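Local structure of proteasome assembly chaperone family protein (Pyrococcus furiosus, 3VR0) at residues C[136-142]-C[205-211]; C[27-33]-C[131-135]. The protein is an archaeal homologue of proteasome assembly factors that acts as a proteasome activator. All coordinates share one frame; numbering follows the deposited sequence.

Contact 1: residues C[136-142]-C[205-211]; sequences REIITMG and MFGISLL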
loop_
_atom_site.group_PDB
_atom_site.type_symbol
_atom_site.label_atom_id
_atom_site.label_comp_id
_atom_site.label_asym_id
_atom_site.label_seq_id
_atom_site.Cartn_x
_atom_site.Cartn_y
_atom_site.Cartn_z
ATOM N N ARG C 136 29.061 -5.608 14.617
ATOM C CA ARG C 136 28.230 -6.117 15.718
ATOM C C ARG C 136 27.505 -4.963 16.355
ATOM O O ARG C 136 26.458 -5.146 16.933
ATOM C CB ARG C 136 29.090 -6.814 16.814
ATOM C CG ARG C 136 29.898 -8.069 16.295
ATOM C CD ARG C 136 30.972 -8.555 17.323
ATOM N NE ARG C 136 31.860 -7.439 17.707
ATOM C CZ ARG C 136 32.049 -7.022 18.961
ATOM N NH1 ARG C 136 31.464 -7.686 19.977
ATOM N NH2 ARG C 136 32.833 -5.963 19.196
ATOM N N GLU C 137 28.099 -3.772 16.264
ATOM C CA GLU C 137 27.765 -2.669 17.136
ATOM C C GLU C 137 27.275 -1.497 16.284
ATOM O O GLU C 137 27.879 -1.179 15.251
ATOM C CB GLU C 137 28.996 -2.220 17.948
ATOM C CG GLU C 137 28.609 -1.248 19.098
ATOM C CD GLU C 137 29.799 -0.876 20.044
ATOM O OE1 GLU C 137 30.826 -1.568 19.992
ATOM O OE2 GLU C 137 29.704 0.138 20.783
ATOM N N ILE C 138 26.197 -0.857 16.735
ATOM C CA ILE C 138 25.493 0.146 15.936
ATOM C C ILE C 138 25.274 1.393 16.748
ATOM O O ILE C 138 24.857 1.292 17.874
ATOM C CB ILE C 138 24.115 -0.395 15.522
ATOM C CG1 ILE C 138 24.253 -1.649 14.681
ATOM C CG2 ILE C 138 23.325 0.616 14.721
ATOM C CD1 ILE C 138 22.953 -2.581 14.672
ATOM N N ILE C 139 25.485 2.574 16.172
ATOM C CA ILE C 139 25.113 3.789 16.858
ATOM C C ILE C 139 24.188 4.548 15.920
ATOM O O ILE C 139 24.560 4.806 14.794
ATOM C CB ILE C 139 26.381 4.654 17.152
ATOM C CG1 ILE C 139 27.348 3.895 18.096
ATOM C CG2 ILE C 139 25.961 5.961 17.776
ATOM C CD1 ILE C 139 28.643 4.739 18.422
ATOM N N THR C 140 22.966 4.885 16.348
ATOM C CA THR C 140 22.102 5.685 15.461
ATOM C C THR C 140 21.965 7.109 16.000
ATOM O O THR C 140 21.939 7.325 17.184
ATOM C CB THR C 140 20.712 5.039 15.266
ATOM O OG1 THR C 140 20.085 4.971 16.519
ATOM C CG2 THR C 140 20.825 3.563 14.751
ATOM N N MET C 141 21.868 8.063 15.099
ATOM C CA MET C 141 21.822 9.435 15.438
ATOM C C MET C 141 20.568 9.975 14.812
ATOM O O MET C 141 20.242 9.639 13.670
ATOM C CB MET C 141 23.035 10.144 14.821
ATOM C CG MET C 141 24.403 9.474 15.260
ATOM S SD MET C 141 25.760 10.500 14.697
ATOM C CE MET C 141 25.472 10.559 12.953
ATOM N N GLY C 142 19.883 10.848 15.538
ATOM C CA GLY C 142 18.762 11.575 14.976
ATOM C C GLY C 142 18.192 12.614 15.963
ATOM O O GLY C 142 18.863 13.031 16.911
ATOM N N MET C 205 23.210 -8.473 17.341
ATOM C CA MET C 205 23.905 -7.166 17.306
ATOM C C MET C 205 23.414 -6.258 18.438
ATOM O O MET C 205 22.461 -6.584 19.161
ATOM C CB MET C 205 23.667 -6.478 15.942
ATOM C CG MET C 205 24.135 -7.316 14.726
ATOM S SD MET C 205 23.653 -6.551 13.161
ATOM C CE MET C 205 24.892 -5.227 12.958
ATOM N N PHE C 206 24.052 -5.100 18.609
ATOM C CA PHE C 206 23.776 -4.295 19.803
ATOM C C PHE C 206 24.170 -2.881 19.547
ATOM O O PHE C 206 24.935 -2.609 18.591
ATOM C CB PHE C 206 24.481 -4.854 21.045
ATOM C CG PHE C 206 26.012 -4.813 20.984
ATOM C CD1 PHE C 206 26.710 -3.732 21.507
ATOM C CD2 PHE C 206 26.741 -5.880 20.449
ATOM C CE1 PHE C 206 28.142 -3.702 21.478
ATOM C CE2 PHE C 206 28.162 -5.854 20.400
ATOM C CZ PHE C 206 28.856 -4.759 20.936
ATOM N N GLY C 207 23.663 -1.977 20.371
ATOM C CA GLY C 207 24.077 -0.604 20.230
ATOM C C GLY C 207 23.229 0.413 20.939
ATOM O O GLY C 207 22.580 0.098 21.903
ATOM N N ILE C 208 23.261 1.644 20.461
ATOM C CA ILE C 208 22.714 2.753 21.207
ATOM C C ILE C 208 22.110 3.735 20.214
ATOM O O ILE C 208 22.629 3.910 19.131
ATOM C CB ILE C 208 23.859 3.474 22.068
ATOM C CG1 ILE C 208 23.293 4.591 22.905
ATOM C CG2 ILE C 208 25.052 3.967 21.140
ATOM C CD1 ILE C 208 24.276 5.007 24.155
ATOM N N SER C 209 20.993 4.334 20.607
ATOM C CA SER C 209 20.358 5.382 19.908
ATOM C C SER C 209 20.651 6.688 20.638
ATOM O O SER C 209 20.445 6.799 21.837
ATOM C CB SER C 209 18.827 5.170 20.003
ATOM O OG SER C 209 18.198 6.396 19.632
ATOM N N LEU C 210 21.058 7.716 19.925
ATOM C CA LEU C 210 21.237 8.992 20.550
ATOM C C LEU C 210 20.435 9.989 19.753
ATOM O O LEU C 210 20.705 10.195 18.579
ATOM C CB LEU C 210 22.730 9.382 20.561
ATOM C CG LEU C 210 23.568 8.414 21.371
ATOM C CD1 LEU C 210 25.090 8.571 21.048
ATOM C CD2 LEU C 210 23.306 8.626 22.850
ATOM N N LEU C 211 19.436 10.589 20.401
ATOM C CA LEU C 211 18.559 11.535 19.740
ATOM C C LEU C 211 18.595 12.879 20.451
ATOM O O LEU C 211 18.475 12.946 21.673
ATOM C CB LEU C 211 17.104 11.013 19.717
ATOM C CG LEU C 211 16.762 9.685 19.029
ATOM C CD1 LEU C 211 15.295 9.401 19.220
ATOM C CD2 LEU C 211 17.045 9.805 17.561
HETATM O O HOH W 1 19.029 7.329 17.439
#

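Contact 2: residues C[27-33]-C[131-135]; sequences RPDIYDP and QEFGT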
loop_
_atom_site.group_PDB
_atom_site.type_symbol
_atom_site.label_atom_id
_atom_site.label_comp_id
_atom_site.label_asym_id
_atom_site.label_seq_id
_atom_site.Cartn_x
_atom_site.Cartn_y
_atom_site.Cartn_z
ATOM N N ARG C 27 35.678 -3.739 -1.317
ATOM C CA ARG C 27 35.665 -4.251 0.016
ATOM C C ARG C 27 36.788 -3.651 0.856
ATOM O O ARG C 27 37.955 -4.089 0.766
ATOM C CB ARG C 27 35.862 -5.742 -0.008
ATOM C CG ARG C 27 34.934 -6.456 -1.012
ATOM C CD ARG C 27 34.241 -7.533 -0.181
ATOM N NE ARG C 27 32.875 -7.474 -0.576
ATOM C CZ ARG C 27 31.873 -7.877 0.156
ATOM N NH1 ARG C 27 32.077 -8.365 1.372
ATOM N NH2 ARG C 27 30.670 -7.734 -0.348
ATOM N N PRO C 28 36.438 -2.725 1.746
ATOM C CA PRO C 28 37.454 -2.035 2.547
ATOM C C PRO C 28 38.076 -2.940 3.577
ATOM O O PRO C 28 37.489 -3.966 4.051
ATOM C CB PRO C 28 36.669 -0.872 3.220
ATOM C CG PRO C 28 35.351 -0.758 2.358
ATOM C CD PRO C 28 35.082 -2.216 2.022
ATOM N N ASP C 29 39.275 -2.528 3.928
ATOM C CA ASP C 29 40.134 -3.253 4.826
ATOM C C ASP C 29 39.757 -2.818 6.226
ATOM O O ASP C 29 40.494 -2.037 6.887
ATOM C CB ASP C 29 41.613 -2.917 4.504
ATOM C CG ASP C 29 42.575 -3.613 5.457
ATOM O OD1 ASP C 29 42.141 -4.592 6.068
ATOM O OD2 ASP C 29 43.744 -3.190 5.576
ATOM N N ILE C 30 38.604 -3.298 6.700
ATOM C CA ILE C 30 38.151 -2.860 8.004
ATOM C C ILE C 30 37.729 -4.034 8.768
ATOM O O ILE C 30 37.370 -5.036 8.181
ATOM C CB ILE C 30 36.983 -1.846 7.934
ATOM C CG1 ILE C 30 35.685 -2.442 7.268
ATOM C CG2 ILE C 30 37.496 -0.589 7.303
ATOM C CD1 ILE C 30 34.626 -1.332 6.893
ATOM N N TYR C 31 37.757 -3.942 10.080
ATOM C CA TYR C 31 37.207 -5.037 10.827
ATOM C C TYR C 31 36.525 -4.659 12.122
ATOM O O TYR C 31 36.936 -3.746 12.812
ATOM C CB TYR C 31 38.255 -6.129 11.095
ATOM C CG TYR C 31 37.523 -7.386 11.532
ATOM C CD1 TYR C 31 36.422 -7.846 10.777
ATOM C CD2 TYR C 31 37.860 -8.057 12.742
ATOM C CE1 TYR C 31 35.711 -8.971 11.154
ATOM C CE2 TYR C 31 37.122 -9.202 13.149
ATOM C CZ TYR C 31 36.045 -9.637 12.334
ATOM O OH TYR C 31 35.291 -10.739 12.660
ATOM N N ASP C 32 35.462 -5.404 12.425
ATOM C CA ASP C 32 34.645 -5.191 13.605
ATOM C C ASP C 32 34.272 -3.713 13.694
ATOM O O ASP C 32 34.368 -3.146 14.756
ATOM C CB ASP C 32 35.422 -5.609 14.876
ATOM C CG ASP C 32 34.537 -5.668 16.117
ATOM O OD1 ASP C 32 33.301 -5.779 15.977
ATOM O OD2 ASP C 32 35.077 -5.612 17.248
ATOM N N PRO C 33 33.850 -3.099 12.579
ATOM C CA PRO C 33 33.577 -1.681 12.670
ATOM C C PRO C 33 32.312 -1.362 13.471
ATOM O O PRO C 33 31.482 -2.259 13.782
ATOM C CB PRO C 33 33.424 -1.271 11.216
ATOM C CG PRO C 33 32.935 -2.530 10.521
ATOM C CD PRO C 33 33.503 -3.661 11.253
ATOM N N GLN C 131 27.121 -6.603 8.337
ATOM C CA GLN C 131 27.589 -7.844 8.914
ATOM C C GLN C 131 28.607 -8.602 8.032
ATOM O O GLN C 131 29.371 -9.398 8.551
ATOM C CB GLN C 131 26.421 -8.780 9.248
ATOM C CG GLN C 131 25.565 -8.371 10.459
ATOM C CD GLN C 131 24.484 -9.425 10.732
ATOM O OE1 GLN C 131 23.546 -9.604 9.945
ATOM N NE2 GLN C 131 24.632 -10.138 11.827
ATOM N N GLU C 132 28.628 -8.363 6.726
ATOM C CA GLU C 132 29.691 -8.958 5.929
ATOM C C GLU C 132 31.063 -8.479 6.374
ATOM O O GLU C 132 32.027 -9.162 6.102
ATOM C CB GLU C 132 29.514 -8.700 4.437
ATOM C CG GLU C 132 28.227 -9.298 3.883
ATOM C CD GLU C 132 28.059 -8.986 2.424
ATOM O OE1 GLU C 132 28.996 -8.428 1.762
ATOM O OE2 GLU C 132 26.982 -9.327 1.922
ATOM N N PHE C 133 31.144 -7.343 7.082
ATOM C CA PHE C 133 32.430 -6.778 7.537
ATOM C C PHE C 133 32.685 -7.049 8.995
ATOM O O PHE C 133 33.582 -6.481 9.594
ATOM C CB PHE C 133 32.507 -5.285 7.195
ATOM C CG PHE C 133 32.427 -5.050 5.739
ATOM C CD1 PHE C 133 33.581 -5.145 4.939
ATOM C CD2 PHE C 133 31.176 -4.873 5.116
ATOM C CE1 PHE C 133 33.474 -5.013 3.527
ATOM C CE2 PHE C 133 31.066 -4.713 3.744
ATOM C CZ PHE C 133 32.218 -4.789 2.947
ATOM N N GLY C 134 31.870 -7.922 9.573
ATOM C CA GLY C 134 32.001 -8.249 10.970
ATOM C C GLY C 134 31.348 -7.256 11.924
ATOM O O GLY C 134 31.630 -7.321 13.103
ATOM N N THR C 135 30.534 -6.312 11.448
ATOM C CA THR C 135 29.835 -5.347 12.336
ATOM C C THR C 135 28.917 -6.017 13.354
ATOM O O THR C 135 28.121 -6.909 12.992
ATOM C CB THR C 135 28.958 -4.392 11.545
ATOM O OG1 THR C 135 29.734 -3.833 10.486
ATOM C CG2 THR C 135 28.393 -3.260 12.450
HETATM O O HOH W 2 33.091 -9.236 14.452
#

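Contact 1: residues C[136-142]-C[205-211]
The phenyl ring of F206 carries E137 on one face and meets R136 at its edge. E137 CB makes a CH-pi contact over that face, 4.2 Å from the F206 ring centroid, and E137 CG comes within 3.5 Å of F206 CE1; the carboxylate beyond lies 27° from the ring plane. R136 NH1 approaches in the ring plane, 3.8 Å from F206 CE2, while its guanidinium stands 69° to the ring and receives CE2 over one of its own faces. F206 reaches both because its CG lies between the backbone N and the carbonyl carbon (chi1 65°), which lays the ring back across the neighbouring strand. The polar ends are held outside this pair: R136 NE bridges to D32, and E137 pairs with R100 and the hydroxyl of Y168.

Beneath these side chains run two parallel strands in register, interior strands of the mixed sheet of this PAC2-family protein, with strand 34-37 on the far side of 137-145. Six backbone hydrogen bonds alternate between them, from F206 N to R136 O (2.9 Å) through to G142 N on L210 O. At G207, opposite I138, a CB would collide with I138 O, and the backbone angles would press it against the preceding carbonyl.

On the same face as F206, I139 CG1 packs alongside I208 CG2 at 3.8 Å, and helix 221-235 covers I139, M141 and L210 through V231. On the other face the end of I138 crosses M205 at about a right angle, CD1 to CE 3.7 Å, both lying against L127 of helix 116-131. Further along, T140 OG1 packs 3.4 Å from S209 CA; it is hydrogen-bonded to A193 O and accepts a hydrogen bond, at 2.7 Å, from a water also hydrogen-bonded to S209 OG.

Contact 2: residues C[27-33]-C[131-135]
F133 reaches from the 131-135 loop against 27-33, where P28 and I30 approach obliquely from one side of its ring plane and R27 from the opposite side. P28 CD comes closest, 3.6 Å from F133 CE1, and I30 CG1 follows at 4.1 Å from F133 CD1. The R27 guanidinium lies only 21° from the ring plane, with F133 CZ 3.9 Å above one of its faces and offset toward the rim. R27 bends at both chi2 and chi3 to get there, and the same bends place its edge at E132: NH2 gives a hydrogen bond of 2.8 Å to OE1, in the guanidinium plane, and NH1 adds a weak one to the same oxygen.

With an alanine here instead of F133, P28 and I30 would probably lose their main partner in this loop and the R27 guanidinium the ring across its face, leaving it freer to turn.

Around this core the 131-135 backbone is set by a type I turn from Q131 to G134. F133 O meets P33 CD (3.3 Å) and lies obliquely to the Y31 ring, 3.4 Å from Y31 CD1; a CB on G134 would clash with that ring. A water donates to G134 O at 2.8 Å and also reaches Y31 OH. Farther out, F129 of helix 116-131 meets F133 edge-to-face, I103 of strand 102-107 backs I30, P33 and T135, and T135 OG1 is hydrogen-bonded to V130 O.

Apolar packing thus joins the loops on their buried side, while the R27 guanidinium, bonded at its edge to one carboxylate oxygen and lying over F133, is probably limited in its rotation.

Overall arrangement
The two contacts follow one another along the chain, contact 2 closing at T135 just before contact 1 opens at R136, and their centres lie about 17 Å apart. Contact 1 joins interior strands of the mixed sheet, whereas contact 2 joins the loops that lead into two of its neighbouring parallel strands, 34-37 and 137-145. They touch where loop becomes strand, through the salt bridge between R136 and D32 and through M205, which packs on Q131 and T135. The loop before strand 34-37 is thereby tied to the start of strand 137-145, beside helix 116-131 with the turn after it and the entry to strand 206-214, consistent with a single compact PAC2-family unit.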